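Local atomic coordinates of ABC transporter (Caldanaerobius, PDB entry 4G68), a protein that probably binds xylan-derived oligosaccharides outside the cell and delivers them to an ABC transporter, as the solute-binding component of the uptake system. Residues C[170-178]-C[298-306]; C[206-215]-C[234-245]. All coordinates share one frame; numbering follows the deposited sequence.

Contact 1 and contact 2 lie on the same side of the chain's centre, their own centres about 14 Å apart, and both belong to one lobe of the solute-binding fold. Along the chain contact 2 is nested within the loop that contact 1 closes: the start of helix 175-187 comes first, then helices 201-215 and 233-248, and finally the run that leaves strand 297-300. This returning run joins the two sites. R213 of contact 2 hydrogen-bonds the carbonyls of F302 and P303, and I305 packs on R213 and K241. The helical layer is thereby fastened to the segment that leaves the lobe's sheet.

Contact 1 (C[170-178]-C[298-306]); sequences KVPTTFSEL and EAVRFPTIE
At the edge of the F175 ring, near its plane, stands CE2 of F302, 4.1 Å from F175 CD1, while CG1 of I305 comes to the same ring obliquely. The F302 ring carries its neighbour P303 over one face, with CD offset toward the rim. L178 brings CD2 to within 4.0 Å of F302 CZ, the two side chains crossing at about a right angle. F175 reaches this apolar group because its CG is anti to the backbone N (chi1 -160°), which lays the side chain alongside I305; large hydrophobic residues suit a site that M245 and F276 help to enclose. P303 turns its ring toward the T173-T174 backbone, its CB 3.4 Å from T174 C, and a proline suits this spot because it offers a compact apolar surface and needs no partner for a backbone N-H.

Two backbone bonds bracket T174 in a single bridge with T304. T304 N donates to T173 O over 3.3 Å, well tilted from the carbonyl plane, whereas F175 N reaches T304 O at 2.7 Å, the nitrogen nearly in line with the C=O (175°), though the N-H itself is bent away from it (145°).

T174 is also the N-cap of helix 175-187. It forms a capping box with E177: E177 N donates to T174 OG1 at 3.1 Å, and the return bond from T174 N to E177 OE1 is weak. OE1 also accepts from T173 N and T173 OG1, the hydroxyl at 2.6 Å on the syn side of the carboxylate. With F175 N bound to T304 O and E177 N to the cap hydroxyl, the loop that follows strand 297-300 becomes part of the helix start, and the carboxylate's negative charge would probably be stabilised by the donors and the helix dipole.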
# COMPACT_ATOMS: atom_id res chain seq x y z
N LYS C 170 -6.70 25.53 -8.59
CA LYS C 170 -6.16 24.65 -9.66
C LYS C 170 -5.59 23.46 -8.97
O LYS C 170 -5.15 23.62 -7.80
CB LYS C 170 -5.05 25.28 -10.52
CG LYS C 170 -5.54 26.07 -11.72
CD LYS C 170 -4.44 26.19 -12.79
CE LYS C 170 -3.50 27.38 -12.56
NZ LYS C 170 -3.93 28.66 -13.24
N VAL C 171 -5.60 22.32 -9.69
CA VAL C 171 -5.04 21.07 -9.20
C VAL C 171 -3.52 21.29 -9.13
O VAL C 171 -2.89 21.72 -10.11
CB VAL C 171 -5.40 19.84 -10.06
CG1 VAL C 171 -4.64 18.60 -9.60
CG2 VAL C 171 -6.90 19.55 -10.03
N PRO C 172 -2.93 21.06 -7.98
CA PRO C 172 -1.50 21.40 -7.94
C PRO C 172 -0.59 20.35 -8.64
O PRO C 172 -0.82 19.16 -8.52
CB PRO C 172 -1.23 21.45 -6.45
CG PRO C 172 -2.13 20.37 -5.88
CD PRO C 172 -3.41 20.51 -6.70
N THR C 173 0.44 20.80 -9.32
CA THR C 173 1.36 19.92 -10.04
C THR C 173 2.79 19.92 -9.45
O THR C 173 3.59 19.11 -9.90
CB THR C 173 1.42 20.21 -11.56
OG1 THR C 173 1.75 21.57 -11.83
CG2 THR C 173 0.04 19.92 -12.26
N THR C 174 3.07 20.88 -8.54
CA THR C 174 4.37 21.10 -7.89
C THR C 174 4.11 21.24 -6.39
O THR C 174 2.97 21.54 -5.96
CB THR C 174 5.15 22.39 -8.33
OG1 THR C 174 4.63 23.53 -7.65
CG2 THR C 174 5.13 22.63 -9.80
N PHE C 175 5.14 21.00 -5.58
CA PHE C 175 4.97 21.14 -4.14
C PHE C 175 4.43 22.49 -3.70
O PHE C 175 3.37 22.54 -3.01
CB PHE C 175 6.22 20.77 -3.35
CG PHE C 175 5.89 20.48 -1.91
CD1 PHE C 175 5.33 19.25 -1.53
CD2 PHE C 175 6.08 21.44 -0.96
CE1 PHE C 175 5.02 18.99 -0.20
CE2 PHE C 175 5.78 21.20 0.36
CZ PHE C 175 5.25 19.98 0.75
N SER C 176 5.07 23.54 -4.23
CA SER C 176 4.70 24.94 -3.96
C SER C 176 3.22 25.13 -4.23
O SER C 176 2.53 25.72 -3.39
CB SER C 176 5.53 25.91 -4.82
OG SER C 176 6.84 26.00 -4.29
N GLU C 177 2.73 24.57 -5.37
CA GLU C 177 1.31 24.68 -5.71
C GLU C 177 0.41 23.95 -4.68
O GLU C 177 -0.69 24.42 -4.34
CB GLU C 177 1.01 24.17 -7.14
CG GLU C 177 1.67 25.01 -8.23
CD GLU C 177 1.52 24.47 -9.62
OE1 GLU C 177 1.32 23.25 -9.84
OE2 GLU C 177 1.62 25.27 -10.55
N LEU C 178 0.89 22.80 -4.20
CA LEU C 178 0.20 22.02 -3.18
C LEU C 178 0.05 22.83 -1.90
O LEU C 178 -1.04 22.89 -1.35
CB LEU C 178 0.83 20.64 -2.93
CG LEU C 178 0.29 19.80 -1.77
CD1 LEU C 178 -1.14 19.41 -2.03
CD2 LEU C 178 1.11 18.56 -1.57
N GLU C 298 -10.29 12.14 -9.37
CA GLU C 298 -9.18 12.04 -10.31
C GLU C 298 -7.92 11.60 -9.54
O GLU C 298 -7.65 12.12 -8.43
CB GLU C 298 -8.90 13.41 -10.92
CG GLU C 298 -8.01 13.35 -12.14
CD GLU C 298 -7.47 14.72 -12.54
OE1 GLU C 298 -7.84 15.73 -11.89
OE2 GLU C 298 -6.66 14.77 -13.49
N ALA C 299 -7.19 10.64 -10.12
CA ALA C 299 -5.90 10.18 -9.64
C ALA C 299 -4.76 10.86 -10.43
O ALA C 299 -4.70 10.79 -11.67
CB ALA C 299 -5.79 8.65 -9.78
N VAL C 300 -3.84 11.48 -9.69
CA VAL C 300 -2.59 12.07 -10.20
C VAL C 300 -1.32 11.62 -9.42
O VAL C 300 -1.40 11.13 -8.29
CB VAL C 300 -2.70 13.64 -10.30
CG1 VAL C 300 -3.93 14.07 -11.11
CG2 VAL C 300 -2.69 14.30 -8.92
N ARG C 301 -0.17 11.75 -10.05
CA ARG C 301 1.12 11.58 -9.40
C ARG C 301 1.27 12.56 -8.28
O ARG C 301 0.63 13.63 -8.28
CB ARG C 301 2.23 11.88 -10.38
CG ARG C 301 2.44 10.74 -11.35
CD ARG C 301 3.63 11.01 -12.24
NE ARG C 301 3.61 9.96 -13.22
CZ ARG C 301 3.33 10.16 -14.49
NH1 ARG C 301 3.07 11.40 -14.91
NH2 ARG C 301 3.32 9.12 -15.31
N PHE C 302 2.12 12.24 -7.32
CA PHE C 302 2.48 13.26 -6.31
C PHE C 302 3.23 14.34 -7.07
O PHE C 302 3.88 14.03 -8.08
CB PHE C 302 3.28 12.69 -5.15
CG PHE C 302 3.33 13.60 -3.94
CD1 PHE C 302 2.29 13.62 -2.97
CD2 PHE C 302 4.39 14.53 -3.82
CE1 PHE C 302 2.34 14.48 -1.89
CE2 PHE C 302 4.44 15.40 -2.74
CZ PHE C 302 3.43 15.37 -1.78
N PRO C 303 3.08 15.62 -6.65
CA PRO C 303 3.72 16.73 -7.32
C PRO C 303 5.26 16.68 -7.29
O PRO C 303 5.89 16.02 -6.42
CB PRO C 303 3.25 17.95 -6.51
CG PRO C 303 1.92 17.60 -5.97
CD PRO C 303 1.97 16.10 -5.78
N THR C 304 5.85 17.38 -8.26
CA THR C 304 7.27 17.63 -8.28
C THR C 304 7.71 18.55 -7.16
O THR C 304 6.95 19.38 -6.68
CB THR C 304 7.66 18.26 -9.61
OG1 THR C 304 6.88 19.45 -9.79
CG2 THR C 304 7.32 17.29 -10.75
N ILE C 305 8.97 18.41 -6.77
CA ILE C 305 9.55 19.23 -5.70
C ILE C 305 10.77 19.92 -6.27
O ILE C 305 11.72 19.23 -6.68
CB ILE C 305 9.85 18.41 -4.43
CG1 ILE C 305 8.50 17.86 -3.90
CG2 ILE C 305 10.61 19.25 -3.40
CD1 ILE C 305 8.65 16.73 -2.93
N GLU C 306 10.71 21.27 -6.33
CA GLU C 306 11.78 22.09 -6.89
C GLU C 306 13.08 21.79 -6.15
O GLU C 306 13.10 21.76 -4.93
CB GLU C 306 11.44 23.58 -6.74
CG GLU C 306 12.40 24.54 -7.47
CD GLU C 306 11.84 25.96 -7.49
OE1 GLU C 306 11.34 26.41 -8.54
OE2 GLU C 306 11.83 26.61 -6.44

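Contact 2 (C[206-215]-C[234-245]); sequences YYDMIALREG and AFTDAAQKLQDM
F235 O is gripped from opposite faces of its carbonyl plane, by Y207 OH at 2.8 Å and by A239 N in the ordinary helical bond. The setting is a helix pair packed knobs-into-holes in the solute-binding fold: the axes of 206-215 and 234-245 approach to 8.4 Å and run obliquely antiparallel, 133° between their directions. Y207 is a knob among F235, A238, A239 and L242. Its CG lies anti to the backbone N (chi1 174°), which carries the ring across the neighbouring helix until the hydroxyl meets the backbone. A phenylalanine in its place would probably still fill the hole but leave F235 O without its second donor and the ring less firmly fixed.

Alanines suit the closest crossing, where the methyl of A238 is small enough to lie against the A211 backbone, CB 3.5 Å from A211 N. I210 fills the next hole, CG2 against A238 and CD1 against L242 CD2, a branched residue serving two neighbours at once. Beyond it the M245 methyl CE reaches the edge of the Y206 ring, in its plane. With no side chain at G215, A234 CB can lie against G215 CA.

E214, another knob of this helix, sits among A234, D237, A238 and K241; bent at chi2 (-79°), it turns its carboxylate toward K241. The lysine charge probably offsets this buried carboxylate, which also lies near D237: in the salt bridge K241 NZ donates to E214 OE2 at 2.9 Å, on the syn side and tilted out of the carboxylate plane.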
# COMPACT_ATOMS: atom_id res chain seq x y z
N TYR C 206 3.12 9.79 3.14
CA TYR C 206 3.39 11.17 2.83
C TYR C 206 4.87 11.42 2.96
O TYR C 206 5.48 11.95 2.01
CB TYR C 206 2.60 12.12 3.78
CG TYR C 206 1.12 12.22 3.57
CD1 TYR C 206 0.55 13.48 3.40
CD2 TYR C 206 0.27 11.12 3.68
CE1 TYR C 206 -0.80 13.63 3.23
CE2 TYR C 206 -1.12 11.26 3.55
CZ TYR C 206 -1.63 12.53 3.34
OH TYR C 206 -3.00 12.75 3.14
N TYR C 207 5.45 11.02 4.11
CA TYR C 207 6.88 11.32 4.35
C TYR C 207 7.77 10.56 3.38
O TYR C 207 8.64 11.13 2.74
CB TYR C 207 7.34 10.96 5.81
CG TYR C 207 8.81 11.15 5.90
CD1 TYR C 207 9.34 12.40 6.21
CD2 TYR C 207 9.68 10.13 5.53
CE1 TYR C 207 10.73 12.61 6.20
CE2 TYR C 207 11.05 10.33 5.47
CZ TYR C 207 11.58 11.56 5.84
OH TYR C 207 12.95 11.70 5.82
N ASP C 208 7.58 9.24 3.29
CA ASP C 208 8.27 8.44 2.24
C ASP C 208 8.25 9.06 0.84
O ASP C 208 9.30 9.15 0.19
CB ASP C 208 7.70 7.03 2.15
CG ASP C 208 7.91 6.24 3.41
OD1 ASP C 208 8.49 6.78 4.33
OD2 ASP C 208 7.43 5.07 3.50
N MET C 209 7.05 9.47 0.40
CA MET C 209 6.91 10.04 -0.95
C MET C 209 7.76 11.28 -1.10
O MET C 209 8.42 11.46 -2.12
CB MET C 209 5.48 10.43 -1.34
CG MET C 209 5.52 11.62 -2.34
SD MET C 209 6.08 11.03 -3.98
CE MET C 209 5.02 9.57 -4.05
N ILE C 210 7.69 12.15 -0.08
CA ILE C 210 8.41 13.39 -0.13
C ILE C 210 9.91 13.10 -0.13
O ILE C 210 10.61 13.66 -1.00
CB ILE C 210 7.99 14.40 0.99
CG1 ILE C 210 6.45 14.67 0.98
CG2 ILE C 210 8.84 15.68 0.84
CD1 ILE C 210 5.90 15.19 2.35
N ALA C 211 10.39 12.18 0.73
CA ALA C 211 11.84 11.70 0.69
C ALA C 211 12.20 11.18 -0.70
O ALA C 211 13.29 11.43 -1.23
CB ALA C 211 12.10 10.63 1.78
N LEU C 212 11.28 10.48 -1.34
CA LEU C 212 11.60 10.01 -2.75
C LEU C 212 11.73 11.13 -3.75
O LEU C 212 12.65 11.15 -4.62
CB LEU C 212 10.59 8.99 -3.21
CG LEU C 212 10.68 8.14 -4.46
CD1 LEU C 212 9.33 7.46 -4.64
CD2 LEU C 212 10.89 8.92 -5.71
N ARG C 213 10.87 12.14 -3.60
CA ARG C 213 11.00 13.32 -4.42
C ARG C 213 12.26 14.14 -4.10
O ARG C 213 12.88 14.63 -5.04
CB ARG C 213 9.76 14.17 -4.31
CG ARG C 213 8.58 13.48 -4.92
CD ARG C 213 8.47 13.80 -6.35
NE ARG C 213 7.19 13.33 -6.92
CZ ARG C 213 6.99 12.14 -7.49
NH1 ARG C 213 8.01 11.28 -7.59
NH2 ARG C 213 5.79 11.83 -8.03
N GLU C 214 12.65 14.26 -2.82
CA GLU C 214 13.83 15.09 -2.40
C GLU C 214 15.18 14.47 -2.77
O GLU C 214 16.13 15.16 -3.21
CB GLU C 214 13.85 15.38 -0.90
CG GLU C 214 12.70 16.23 -0.31
CD GLU C 214 12.87 17.74 -0.54
OE1 GLU C 214 13.46 18.14 -1.57
OE2 GLU C 214 12.35 18.53 0.29
N GLY C 215 15.28 13.16 -2.57
CA GLY C 215 16.58 12.45 -2.65
C GLY C 215 16.74 11.52 -3.84
O GLY C 215 17.86 11.16 -4.17
N ALA C 234 18.53 15.71 2.35
CA ALA C 234 17.36 15.37 1.55
C ALA C 234 16.21 14.89 2.42
O ALA C 234 15.08 15.23 2.12
CB ALA C 234 17.70 14.33 0.48
N PHE C 235 16.52 14.09 3.45
CA PHE C 235 15.54 13.42 4.33
C PHE C 235 15.07 14.38 5.42
O PHE C 235 13.91 14.36 5.80
CB PHE C 235 16.14 12.17 5.02
CG PHE C 235 16.24 10.94 4.16
CD1 PHE C 235 15.95 10.96 2.78
CD2 PHE C 235 16.64 9.73 4.72
CE1 PHE C 235 16.04 9.81 2.00
CE2 PHE C 235 16.71 8.56 3.93
CZ PHE C 235 16.42 8.59 2.60
N THR C 236 15.99 15.18 5.96
CA THR C 236 15.60 16.27 6.85
C THR C 236 14.65 17.21 6.06
O THR C 236 13.46 17.41 6.47
CB THR C 236 16.83 17.03 7.41
OG1 THR C 236 17.79 16.08 7.86
CG2 THR C 236 16.44 17.90 8.63
N ASP C 237 15.13 17.71 4.92
CA ASP C 237 14.34 18.53 3.98
C ASP C 237 12.96 17.95 3.68
O ASP C 237 12.03 18.72 3.57
CB ASP C 237 15.04 18.76 2.65
CG ASP C 237 16.15 19.84 2.71
OD1 ASP C 237 16.30 20.58 3.74
OD2 ASP C 237 16.86 19.94 1.68
N ALA C 238 12.85 16.62 3.53
CA ALA C 238 11.51 15.98 3.46
C ALA C 238 10.67 16.16 4.75
O ALA C 238 9.46 16.42 4.70
CB ALA C 238 11.61 14.50 3.06
N ALA C 239 11.30 16.02 5.91
CA ALA C 239 10.59 16.13 7.19
C ALA C 239 10.13 17.58 7.32
O ALA C 239 8.95 17.85 7.64
CB ALA C 239 11.48 15.71 8.35
N GLN C 240 11.02 18.51 7.02
CA GLN C 240 10.65 19.92 7.00
C GLN C 240 9.40 20.11 6.11
O GLN C 240 8.41 20.68 6.56
CB GLN C 240 11.81 20.81 6.54
CG GLN C 240 11.50 22.31 6.57
CD GLN C 240 10.98 22.75 7.91
OE1 GLN C 240 11.73 22.82 8.89
NE2 GLN C 240 9.69 23.01 7.99
N LYS C 241 9.43 19.61 4.88
CA LYS C 241 8.23 19.71 4.01
C LYS C 241 6.94 19.04 4.49
O LYS C 241 5.85 19.49 4.09
CB LYS C 241 8.54 19.24 2.59
CG LYS C 241 9.62 20.05 1.91
CD LYS C 241 9.09 20.50 0.59
CE LYS C 241 9.95 21.57 -0.08
NZ LYS C 241 11.16 20.98 -0.71
N LEU C 242 7.03 17.95 5.26
CA LEU C 242 5.83 17.31 5.84
C LEU C 242 5.18 18.29 6.86
O LEU C 242 3.94 18.49 6.88
CB LEU C 242 6.23 16.00 6.55
CG LEU C 242 5.47 14.67 6.39
CD1 LEU C 242 5.32 14.02 7.78
CD2 LEU C 242 4.11 14.82 5.77
N GLN C 243 6.04 18.89 7.71
CA GLN C 243 5.60 19.87 8.75
C GLN C 243 4.98 21.16 8.15
O GLN C 243 4.02 21.75 8.70
CB GLN C 243 6.73 20.18 9.81
CG GLN C 243 7.03 18.94 10.71
CD GLN C 243 7.74 19.26 12.03
OE1 GLN C 243 7.49 18.63 13.11
NE2 GLN C 243 8.59 20.27 11.98
N ASP C 244 5.55 21.60 7.03
CA ASP C 244 4.96 22.63 6.16
C ASP C 244 3.49 22.37 5.80
O ASP C 244 2.62 23.28 5.88
CB ASP C 244 5.81 22.74 4.89
CG ASP C 244 7.18 23.36 5.18
OD1 ASP C 244 7.38 23.74 6.35
OD2 ASP C 244 8.02 23.47 4.25
N MET C 245 3.17 21.13 5.45
CA MET C 245 1.76 20.78 5.21
C MET C 245 0.98 20.84 6.51
O MET C 245 -0.17 21.27 6.52
CB MET C 245 1.64 19.36 4.61
CG MET C 245 2.38 19.16 3.27
SD MET C 245 2.24 17.45 2.67
CE MET C 245 0.43 17.19 2.82